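Long-range contacts in multicopper oxidase (Arthrobacter sp. FB24, PDB 3GDC), which probably oxidises phenolic or related substrates at the expense of dioxygen, as a copper-dependent enzyme of the laccase class: residues M165-N170 / V205-I210; F228-T233 / G254-R259; T14-D19 / R62-T67. All blocks are in the same frame, centred on the assembly; numbering follows the deposited sequence.

Contacts 1 and 2 belong to one six-stranded mixed sheet, in which strands 205-211 and 253-258 are neighbours, and their centres lie about 10 Å apart. The junction between them is partly polar: Arg206 NE and Glu257 OE2 form a salt bridge of 2.8 Å. Contact 3 is joined to the other edge of contact 1 by a probable hydrogen bond from Val166 N to Leu17 O, also 2.8 Å. Contacts 2 and 3 do not touch, their nearest atoms being about 11 Å apart. Bound copper is near but not adjacent: about 9 Å from the side chain of Ile210, 10 Å from that of Phe228 and 12 Å from that of Ile63.

Contact 1: M165-N170 / V205-I210; sequences MVMVMN and VRIHLI
Leu209 pushes its CD1 methyl between two methionines of the neighbouring strand, 3.8 Å from both Met167 CB and Met169 CG. The chain of Met169 runs straight to SD and then bends (chi3 -68°), which returns CE to within 3.9 Å of Leu209 CG. An alanine here would lack CG, SD and CE, and would probably open a gap beside Leu209 CD1 and CG, which these three atoms touch. Further along, Met167 lays CG against Ile207 CG2 at 3.8 Å, while Met165 and Ile207 run side by side with CG and CG1 in contact. Phe221 of strand 218-223 touches both Met167 and Leu209, so this face looks into the beta sandwich of a cupredoxin-type domain. On the reverse face, Ile210 CD1 meets Val166 CG2 at 4.1 Å. The strands themselves are parallel, their axes 26° apart, and five backbone hydrogen bonds join them. Met165 O takes the N-H of His208 at 2.8 Å, almost straight at 174°. The His208 ring also turns its CD2 edge to Met165 O at 3.4 Å. Both ring nitrogens are hydrogen-bonded, NE2 to Glu164 and ND1 to Thr128, and Arg206 NH2 reaches Pro159 O.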
# COMPACT_ATOMS: atom_id res chain seq x y z
N MET A 165 -4.92 18.31 14.74
CA MET A 165 -3.63 18.68 14.15
C MET A 165 -3.48 18.17 12.72
O MET A 165 -4.26 17.32 12.26
CB MET A 165 -2.47 18.21 15.03
CG MET A 165 -2.57 16.79 15.48
SD MET A 165 -1.26 16.34 16.66
CE MET A 165 -1.85 17.10 18.14
N VAL A 166 -2.49 18.72 12.03
CA VAL A 166 -2.15 18.34 10.66
C VAL A 166 -0.68 17.94 10.57
O VAL A 166 0.20 18.61 11.12
CB VAL A 166 -2.53 19.44 9.60
CG1 VAL A 166 -1.87 20.79 9.89
CG2 VAL A 166 -2.24 18.97 8.18
N MET A 167 -0.44 16.84 9.87
CA MET A 167 0.91 16.33 9.65
C MET A 167 1.13 16.03 8.18
O MET A 167 0.51 15.11 7.62
CB MET A 167 1.13 15.06 10.48
CG MET A 167 1.18 15.34 11.97
SD MET A 167 1.70 13.88 12.88
CE MET A 167 1.89 14.60 14.53
N VAL A 168 2.02 16.80 7.55
CA VAL A 168 2.36 16.59 6.15
C VAL A 168 3.75 15.95 6.08
O VAL A 168 4.75 16.51 6.56
CB VAL A 168 2.33 17.91 5.33
CG1 VAL A 168 2.66 17.62 3.87
CG2 VAL A 168 0.96 18.62 5.47
N MET A 169 3.79 14.75 5.50
CA MET A 169 5.02 13.98 5.38
C MET A 169 5.65 14.28 4.03
O MET A 169 5.01 14.10 2.99
CB MET A 169 4.74 12.47 5.49
CG MET A 169 4.04 12.03 6.75
SD MET A 169 3.75 10.25 6.79
CE MET A 169 2.53 10.06 5.47
N ASN A 170 6.91 14.73 4.04
CA ASN A 170 7.59 15.07 2.80
C ASN A 170 9.03 14.57 2.75
O ASN A 170 9.50 13.89 3.67
CB ASN A 170 7.57 16.60 2.56
CG ASN A 170 8.43 17.36 3.57
OD1 ASN A 170 9.07 16.74 4.43
ND2 ASN A 170 8.47 18.69 3.47
N VAL A 205 -7.41 12.92 20.32
CA VAL A 205 -6.48 13.56 19.39
C VAL A 205 -6.87 13.15 17.97
O VAL A 205 -7.05 11.97 17.71
CB VAL A 205 -5.02 13.16 19.71
CG1 VAL A 205 -4.05 13.71 18.64
CG2 VAL A 205 -4.62 13.63 21.12
N ARG A 206 -7.01 14.13 17.07
CA ARG A 206 -7.39 13.87 15.69
C ARG A 206 -6.30 14.46 14.78
O ARG A 206 -6.04 15.67 14.80
CB ARG A 206 -8.76 14.50 15.36
CG ARG A 206 -9.20 14.37 13.91
CD ARG A 206 -10.66 14.83 13.69
NE ARG A 206 -11.60 13.99 14.43
CZ ARG A 206 -12.68 14.43 15.08
NH1 ARG A 206 -12.99 15.72 15.07
NH2 ARG A 206 -13.45 13.57 15.74
N ILE A 207 -5.68 13.60 13.99
CA ILE A 207 -4.58 14.01 13.13
C ILE A 207 -4.99 13.87 11.67
O ILE A 207 -5.43 12.80 11.24
CB ILE A 207 -3.31 13.15 13.38
CG1 ILE A 207 -2.92 13.17 14.86
CG2 ILE A 207 -2.15 13.62 12.48
CD1 ILE A 207 -1.87 12.09 15.24
N HIS A 208 -4.81 14.94 10.90
CA HIS A 208 -4.94 14.86 9.45
C HIS A 208 -3.56 14.58 8.87
O HIS A 208 -2.71 15.46 8.84
CB HIS A 208 -5.49 16.18 8.91
CG HIS A 208 -6.83 16.51 9.48
ND1 HIS A 208 -8.01 16.06 8.92
CD2 HIS A 208 -7.17 17.20 10.59
CE1 HIS A 208 -9.02 16.48 9.66
NE2 HIS A 208 -8.54 17.16 10.68
N LEU A 209 -3.36 13.36 8.38
CA LEU A 209 -2.04 12.93 7.89
C LEU A 209 -2.03 12.86 6.39
O LEU A 209 -2.83 12.13 5.80
CB LEU A 209 -1.70 11.53 8.45
CG LEU A 209 -0.35 10.97 8.01
CD1 LEU A 209 0.76 11.70 8.72
CD2 LEU A 209 -0.31 9.48 8.34
N ILE A 210 -1.11 13.61 5.77
CA ILE A 210 -1.06 13.75 4.32
C ILE A 210 0.32 13.40 3.81
O ILE A 210 1.31 13.95 4.29
CB ILE A 210 -1.37 15.20 3.91
CG1 ILE A 210 -2.75 15.60 4.43
CG2 ILE A 210 -1.27 15.38 2.39
CD1 ILE A 210 -2.92 17.09 4.62

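Contact 2: F228-T233 / G254-R259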
# COMPACT_ATOMS: atom_id res chain seq x y z
N PHE A 228 -4.71 3.66 16.80
CA PHE A 228 -5.62 4.71 16.33
C PHE A 228 -6.65 4.13 15.37
O PHE A 228 -6.40 3.10 14.74
CB PHE A 228 -4.84 5.85 15.65
CG PHE A 228 -3.86 5.39 14.60
CD1 PHE A 228 -4.27 5.16 13.29
CD2 PHE A 228 -2.50 5.21 14.93
CE1 PHE A 228 -3.37 4.73 12.31
CE2 PHE A 228 -1.60 4.80 13.95
CZ PHE A 228 -2.04 4.56 12.64
N HIS A 229 -7.81 4.79 15.28
CA HIS A 229 -8.75 4.50 14.21
C HIS A 229 -8.35 5.32 13.01
O HIS A 229 -7.98 6.49 13.14
CB HIS A 229 -10.18 4.82 14.63
CG HIS A 229 -10.79 3.78 15.52
ND1 HIS A 229 -10.83 3.90 16.89
CD2 HIS A 229 -11.34 2.58 15.23
CE1 HIS A 229 -11.40 2.82 17.41
NE2 HIS A 229 -11.71 2.01 16.42
N TYR A 230 -8.37 4.70 11.83
CA TYR A 230 -7.96 5.39 10.62
C TYR A 230 -9.11 5.55 9.64
O TYR A 230 -9.85 4.59 9.37
CB TYR A 230 -6.78 4.67 9.96
CG TYR A 230 -6.25 5.38 8.75
CD1 TYR A 230 -5.62 6.62 8.86
CD2 TYR A 230 -6.37 4.81 7.49
CE1 TYR A 230 -5.13 7.28 7.73
CE2 TYR A 230 -5.88 5.46 6.36
CZ TYR A 230 -5.26 6.68 6.49
OH TYR A 230 -4.79 7.33 5.37
N TYR A 231 -9.26 6.76 9.11
CA TYR A 231 -10.31 7.09 8.16
C TYR A 231 -9.67 7.57 6.86
O TYR A 231 -9.28 8.73 6.78
CB TYR A 231 -11.19 8.23 8.69
CG TYR A 231 -11.85 7.99 10.02
CD1 TYR A 231 -13.21 7.72 10.10
CD2 TYR A 231 -11.12 8.07 11.21
CE1 TYR A 231 -13.82 7.51 11.31
CE2 TYR A 231 -11.73 7.87 12.45
CZ TYR A 231 -13.08 7.59 12.48
OH TYR A 231 -13.70 7.39 13.69
N PRO A 232 -9.53 6.67 5.87
CA PRO A 232 -8.86 7.00 4.61
C PRO A 232 -9.54 8.18 3.93
O PRO A 232 -10.76 8.18 3.77
CB PRO A 232 -9.04 5.73 3.75
CG PRO A 232 -9.47 4.67 4.67
CD PRO A 232 -9.99 5.27 5.93
N THR A 233 -8.74 9.18 3.56
CA THR A 233 -9.20 10.43 2.92
C THR A 233 -10.17 11.26 3.81
O THR A 233 -10.64 12.32 3.38
CB THR A 233 -9.81 10.17 1.50
OG1 THR A 233 -9.09 9.10 0.86
CG2 THR A 233 -9.70 11.43 0.61
N GLY A 254 -5.42 10.85 5.21
CA GLY A 254 -6.52 10.35 6.04
C GLY A 254 -6.52 10.96 7.41
O GLY A 254 -5.67 11.80 7.74
N ILE A 255 -7.48 10.55 8.22
CA ILE A 255 -7.58 11.01 9.59
C ILE A 255 -7.23 9.87 10.54
O ILE A 255 -7.71 8.74 10.35
CB ILE A 255 -8.99 11.54 9.93
CG1 ILE A 255 -9.33 12.71 9.00
CG2 ILE A 255 -9.07 11.94 11.40
CD1 ILE A 255 -10.77 13.22 9.11
N LEU A 256 -6.39 10.16 11.53
CA LEU A 256 -6.14 9.23 12.63
C LEU A 256 -6.78 9.79 13.89
O LEU A 256 -6.67 10.99 14.16
CB LEU A 256 -4.64 9.03 12.90
CG LEU A 256 -3.47 9.25 11.95
CD1 LEU A 256 -2.33 8.31 12.33
CD2 LEU A 256 -3.78 9.14 10.46
N GLU A 257 -7.43 8.93 14.65
CA GLU A 257 -8.03 9.33 15.93
C GLU A 257 -7.55 8.42 17.04
O GLU A 257 -7.60 7.19 16.91
CB GLU A 257 -9.56 9.29 15.86
CG GLU A 257 -10.16 10.27 14.87
CD GLU A 257 -11.66 10.46 15.06
OE1 GLU A 257 -12.24 9.78 15.93
OE2 GLU A 257 -12.25 11.29 14.33
N LEU A 258 -7.06 9.02 18.12
CA LEU A 258 -6.70 8.24 19.29
C LEU A 258 -6.79 8.99 20.61
O LEU A 258 -6.89 10.21 20.64
CB LEU A 258 -5.30 7.64 19.12
CG LEU A 258 -4.07 8.54 19.18
CD1 LEU A 258 -2.85 7.63 19.30
CD2 LEU A 258 -3.94 9.41 17.94
N ARG A 259 -6.77 8.23 21.71
CA ARG A 259 -6.63 8.77 23.06
C ARG A 259 -5.44 8.06 23.69
O ARG A 259 -5.41 6.83 23.71
CB ARG A 259 -7.89 8.50 23.89
CG ARG A 259 -9.18 9.00 23.28
CD ARG A 259 -10.39 8.58 24.11
NE ARG A 259 -11.64 9.14 23.57
CZ ARG A 259 -12.17 10.31 23.93
NH1 ARG A 259 -11.57 11.07 24.84
NH2 ARG A 259 -13.31 10.71 23.37
O HOH W 1 -9.71 6.05 18.46
O HOH W 2 -12.22 7.08 16.76
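Leu256 spreads its two methyls between two aromatic rings and meets each in a different way. CD1 sits over the centre of the Phe228 ring, 3.6 Å from the centroid and 7° off the normal, a clear CH-pi contact. CD2 instead approaches the edge of the Tyr230 ring, near its plane, at 3.5 Å from CD1 of that tyrosine. Phe228 CG lies between the backbone N and the carbonyl carbon (chi1 50°), and the side chains of Phe228 and Leu256 run side by side, pointing the same way. The hydroxyl of Tyr230 comes to 3.5 Å from Gly254 CA and is hydrogen-bonded to Gln248 NE2; a CB on Gly254 would collide with it.

On the other face of the sheet, Tyr231 and Glu257 meet with ring and carboxylate planes 45° apart, Tyr231 CE2 being 3.7 Å from Glu257 CD. A water donates to Glu257 OE1 and reaches Tyr231 OH only weakly, while OE2 is held by Arg206. Glu257 O is gripped twice, by His229 N at 2.9 Å and by a second water that also bonds His229 ND1.

Thr233 OG1 is hydrogen-bonded to Thr243 OG1 of the second subunit. The antiparallel pair is flanked by strand 205-211 beyond strand 253-258 and by strand 241-243 beyond 228-232. Phe221 and Ile246 of the opposing sheet cover Leu256 and the Phe228 and Tyr230 rings, respectively.

Contact 3: T14-D19 / R62-T67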
# COMPACT_ATOMS: atom_id res chain seq x y z
N THR A 14 6.00 23.07 14.55
CA THR A 14 5.07 23.04 15.69
C THR A 14 3.88 23.96 15.45
O THR A 14 2.74 23.57 15.71
CB THR A 14 5.78 23.41 17.02
OG1 THR A 14 6.73 22.38 17.33
CG2 THR A 14 4.79 23.49 18.18
N ALA A 15 4.15 25.16 14.94
CA ALA A 15 3.09 26.10 14.60
C ALA A 15 2.20 25.52 13.49
O ALA A 15 0.96 25.55 13.58
CB ALA A 15 3.69 27.42 14.18
N ILE A 16 2.84 24.97 12.47
CA ILE A 16 2.15 24.35 11.33
C ILE A 16 1.19 23.25 11.78
O ILE A 16 0.08 23.11 11.27
CB ILE A 16 3.17 23.83 10.29
CG1 ILE A 16 3.86 25.02 9.61
CG2 ILE A 16 2.49 22.90 9.25
CD1 ILE A 16 4.89 24.66 8.56
N LEU A 17 1.64 22.48 12.78
CA LEU A 17 0.90 21.35 13.31
C LEU A 17 -0.55 21.71 13.67
O LEU A 17 -1.46 20.90 13.48
CB LEU A 17 1.64 20.80 14.53
CG LEU A 17 1.19 19.52 15.22
CD1 LEU A 17 1.44 18.32 14.30
CD2 LEU A 17 2.00 19.41 16.50
N ARG A 18 -0.77 22.92 14.17
CA ARG A 18 -2.09 23.31 14.65
C ARG A 18 -2.67 24.57 13.98
O ARG A 18 -3.71 25.08 14.41
CB ARG A 18 -2.08 23.46 16.17
CG ARG A 18 -1.85 22.15 16.90
CD ARG A 18 -1.92 22.37 18.40
NE ARG A 18 -1.75 21.12 19.16
CZ ARG A 18 -0.59 20.68 19.64
NH1 ARG A 18 0.52 21.36 19.45
NH2 ARG A 18 -0.56 19.54 20.32
N ASP A 19 -2.03 25.03 12.91
CA ASP A 19 -2.46 26.24 12.20
C ASP A 19 -3.45 25.90 11.07
O ASP A 19 -3.04 25.66 9.93
CB ASP A 19 -1.23 26.99 11.67
CG ASP A 19 -1.57 28.33 11.01
OD1 ASP A 19 -2.76 28.70 10.95
OD2 ASP A 19 -0.62 29.01 10.56
N ARG A 62 6.33 29.13 3.37
CA ARG A 62 6.42 28.00 4.30
C ARG A 62 6.24 26.69 3.54
O ARG A 62 5.52 26.64 2.52
CB ARG A 62 5.36 28.11 5.40
CG ARG A 62 3.94 28.27 4.87
CD ARG A 62 3.03 27.19 5.47
NE ARG A 62 2.38 27.67 6.64
CZ ARG A 62 1.48 27.01 7.37
NH1 ARG A 62 1.10 25.75 7.09
NH2 ARG A 62 1.00 27.63 8.41
N ILE A 63 6.91 25.64 4.03
CA ILE A 63 6.76 24.29 3.52
C ILE A 63 6.45 23.39 4.72
O ILE A 63 7.26 23.34 5.64
CB ILE A 63 8.07 23.77 2.85
CG1 ILE A 63 8.47 24.67 1.68
CG2 ILE A 63 7.88 22.35 2.38
CD1 ILE A 63 9.83 24.31 1.07
N PRO A 64 5.28 22.71 4.74
CA PRO A 64 4.20 22.76 3.75
C PRO A 64 3.56 24.15 3.71
O PRO A 64 3.73 24.93 4.66
CB PRO A 64 3.17 21.74 4.29
CG PRO A 64 3.45 21.70 5.80
CD PRO A 64 4.95 21.80 5.85
N GLY A 65 2.80 24.41 2.65
CA GLY A 65 2.02 25.64 2.50
C GLY A 65 0.89 25.72 3.52
O GLY A 65 0.74 24.84 4.37
N PRO A 66 0.11 26.81 3.48
CA PRO A 66 -1.01 26.98 4.40
C PRO A 66 -1.92 25.75 4.44
O PRO A 66 -2.21 25.15 3.39
CB PRO A 66 -1.78 28.17 3.80
CG PRO A 66 -0.73 28.96 3.09
CD PRO A 66 0.28 27.97 2.58
N THR A 67 -2.37 25.38 5.63
CA THR A 67 -3.38 24.35 5.74
C THR A 67 -4.74 25.05 5.65
O THR A 67 -5.14 25.74 6.58
CB THR A 67 -3.27 23.57 7.05
OG1 THR A 67 -1.95 22.99 7.13
CG2 THR A 67 -4.31 22.46 7.10
O HOH W 3 -0.87 24.37 9.10
O HOH W 4 -1.94 27.13 7.83
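Asp19 and Thr67 mark the closest backbone approach, CA to CA 6.8 Å, and water rather than a direct backbone bond spans it. One water donates to Asp19 O and accepts from Thr67 N, each at 2.8 Å. A second is held by four partners: it donates to Ile16 O and Asp19 O and accepts from Arg62 NH1 and Thr67 OG1, the last at 2.6 Å.

The guanidinium of Arg62 is sandwiched. Ile16 CG1 lies 3.7 Å above its plane, over the centre, and Pro66 CA covers the opposite face toward the rim. With CG anti to the backbone N (chi1 -175°), the Asp19 carboxylate lies at the guanidinium edge, where OD2 makes a salt bridge with Arg62 NH2 at 3.0 Å, although the two planes are turned 66° apart. Within its own loop Arg62 NH1 also bonds Gly65 O, standing above that carbonyl plane. Ile16 CG2 meets Pro64 CG at 3.8 Å, beside a cis Ile63-Pro64 peptide.

Leu17, on the same helix, packs on Met167, so helix 13-18 bridges the loop leading into strand 67-71 and strand 163-172, two strands of different beta sheets; this is consistent with a junction between two cupredoxin-type domains.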